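Local coordinates for cytokinin riboside 5'-monophosphate phosphoribohydrolase (Corynebacterium glutamicum, PDB 5ZBL), which belongs to the SLOG clan and has a Rossmann-like fold with a central parallel sheet flanked by helices, at residues T14-S19 against D108-M113. Numbering follows the deposited sequence.
With PO4 (phosphate ion), chain G.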
# COMPACT_ATOMS: atom_id res chain seq x y z
N THR A 14 -5.92 11.73 -10.62
CA THR A 14 -4.60 11.28 -10.21
C THR A 14 -4.55 9.83 -10.58
O THR A 14 -5.42 9.07 -10.19
CB THR A 14 -4.37 11.49 -8.71
OG1 THR A 14 -4.35 12.89 -8.44
CG2 THR A 14 -3.03 10.93 -8.24
N VAL A 15 -3.56 9.45 -11.35
CA VAL A 15 -3.49 8.09 -11.84
C VAL A 15 -2.32 7.31 -11.28
O VAL A 15 -1.19 7.78 -11.32
CB VAL A 15 -3.48 8.03 -13.37
CG1 VAL A 15 -3.40 6.58 -13.84
CG2 VAL A 15 -4.78 8.65 -13.88
N PHE A 16 -2.59 6.14 -10.71
CA PHE A 16 -1.51 5.26 -10.22
C PHE A 16 -1.36 4.13 -11.23
O PHE A 16 -2.38 3.47 -11.56
CB PHE A 16 -1.87 4.64 -8.87
CG PHE A 16 -2.30 5.63 -7.81
CD1 PHE A 16 -1.62 6.82 -7.61
CD2 PHE A 16 -3.34 5.31 -6.93
CE1 PHE A 16 -2.00 7.71 -6.61
CE2 PHE A 16 -3.70 6.19 -5.90
CZ PHE A 16 -3.05 7.39 -5.75
N THR A 17 -0.14 3.88 -11.69
CA THR A 17 0.07 2.78 -12.61
C THR A 17 1.52 2.31 -12.69
O THR A 17 2.43 2.96 -12.22
CB THR A 17 -0.44 3.17 -14.00
OG1 THR A 17 -0.48 2.04 -14.87
CG2 THR A 17 0.40 4.30 -14.61
N GLY A 18 1.73 1.14 -13.25
CA GLY A 18 3.09 0.56 -13.30
C GLY A 18 4.20 1.31 -14.02
O GLY A 18 3.96 2.04 -15.00
N SER A 19 5.42 1.11 -13.55
CA SER A 19 6.61 1.54 -14.33
C SER A 19 7.06 0.40 -15.23
O SER A 19 8.12 0.51 -15.84
CB SER A 19 7.75 1.95 -13.42
OG SER A 19 8.00 0.88 -12.54
N ASP A 108 -8.82 15.40 -8.33
CA ASP A 108 -10.20 15.45 -7.84
C ASP A 108 -10.71 14.07 -7.62
O ASP A 108 -11.79 13.89 -7.09
CB ASP A 108 -11.08 16.25 -8.79
CG ASP A 108 -10.67 17.75 -8.86
OD1 ASP A 108 -10.77 18.47 -7.81
OD2 ASP A 108 -10.20 18.19 -9.95
N GLY A 109 -9.89 13.08 -8.02
CA GLY A 109 -10.25 11.67 -7.96
C GLY A 109 -9.03 10.83 -8.32
O GLY A 109 -8.04 11.38 -8.81
N PHE A 110 -9.14 9.52 -8.08
CA PHE A 110 -8.04 8.57 -8.17
C PHE A 110 -8.43 7.40 -9.05
O PHE A 110 -9.55 6.88 -8.92
CB PHE A 110 -7.71 8.05 -6.78
CG PHE A 110 -7.24 9.11 -5.83
CD1 PHE A 110 -5.96 9.63 -5.92
CD2 PHE A 110 -8.07 9.57 -4.82
CE1 PHE A 110 -5.54 10.63 -5.06
CE2 PHE A 110 -7.65 10.56 -3.93
CZ PHE A 110 -6.40 11.10 -4.07
N ILE A 111 -7.53 7.01 -9.96
CA ILE A 111 -7.67 5.81 -10.75
C ILE A 111 -6.40 4.96 -10.55
O ILE A 111 -5.27 5.45 -10.63
CB ILE A 111 -7.79 6.13 -12.23
CG1 ILE A 111 -9.04 6.98 -12.49
CG2 ILE A 111 -7.94 4.88 -13.09
CD1 ILE A 111 -9.07 7.53 -13.92
N ALA A 112 -6.60 3.67 -10.28
CA ALA A 112 -5.52 2.74 -10.20
C ALA A 112 -5.66 1.82 -11.42
O ALA A 112 -6.71 1.16 -11.60
CB ALA A 112 -5.52 1.98 -8.88
N MET A 113 -4.64 1.86 -12.27
CA MET A 113 -4.53 1.01 -13.43
C MET A 113 -3.61 -0.14 -13.04
O MET A 113 -2.96 -0.10 -12.00
CB MET A 113 -3.91 1.79 -14.59
CG MET A 113 -4.63 3.10 -14.96
SD MET A 113 -4.33 3.64 -16.68
CE MET A 113 -2.56 3.46 -16.84
P PO4 G . 5.13 0.10 -9.59
O1 PO4 G . 5.63 -0.46 -10.89
O2 PO4 G . 5.68 1.50 -9.43
O3 PO4 G . 3.62 0.19 -9.62
O4 PO4 G . 5.62 -0.79 -8.50
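Phe-16 and Phe-110 meet on one face of two neighbouring parallel strands, 12-16 and 110-112, in the middle of the Rossmann-like sheet. Four backbone hydrogen bonds join the two segments: Thr-14 N to Gly-109 O, Ile-111 N to Thr-14 O, Phe-16 N to Ile-111 O (2.8 Å) and Met-113 N to Phe-16 O. Packing is dense here. The two phenyl planes lie only 22° from parallel but are slid apart, so they barely overlap, and contact is made by Phe-16 CZ at 3.7 Å from Phe-110 CD1. Thr-14 lies alongside Phe-110, Thr-14 CB also 3.7 Å from Phe-110 CD1, while Thr-14 OG1 is hydrogen-bonded to Met-103 O. Helix 117-130 packs on both rings through Val-126. On the opposite face Val-15 CG1, anti to the backbone N (chi1 180°), reaches Met-113 CG at 3.9 Å, and Ile-111 packs against helix 178-186. Met-113 then bends at chi3 (-47°), bringing CE to 3.6 Å from Thr-17 CB; the Thr-17 hydroxyl is hydrogen-bonded to Pro-114 O. Beyond Thr-17 the segment 14-19 leaves 108-113, and exposed Ser-19 has no contact with 108-113. Instead it holds a phosphate ion, probably from the crystallisation liquor and also bound by Gly-118 and Thr-119: Ser-19 N and OG both donate to phosphate O1, at 3.1 and 3.2 Å.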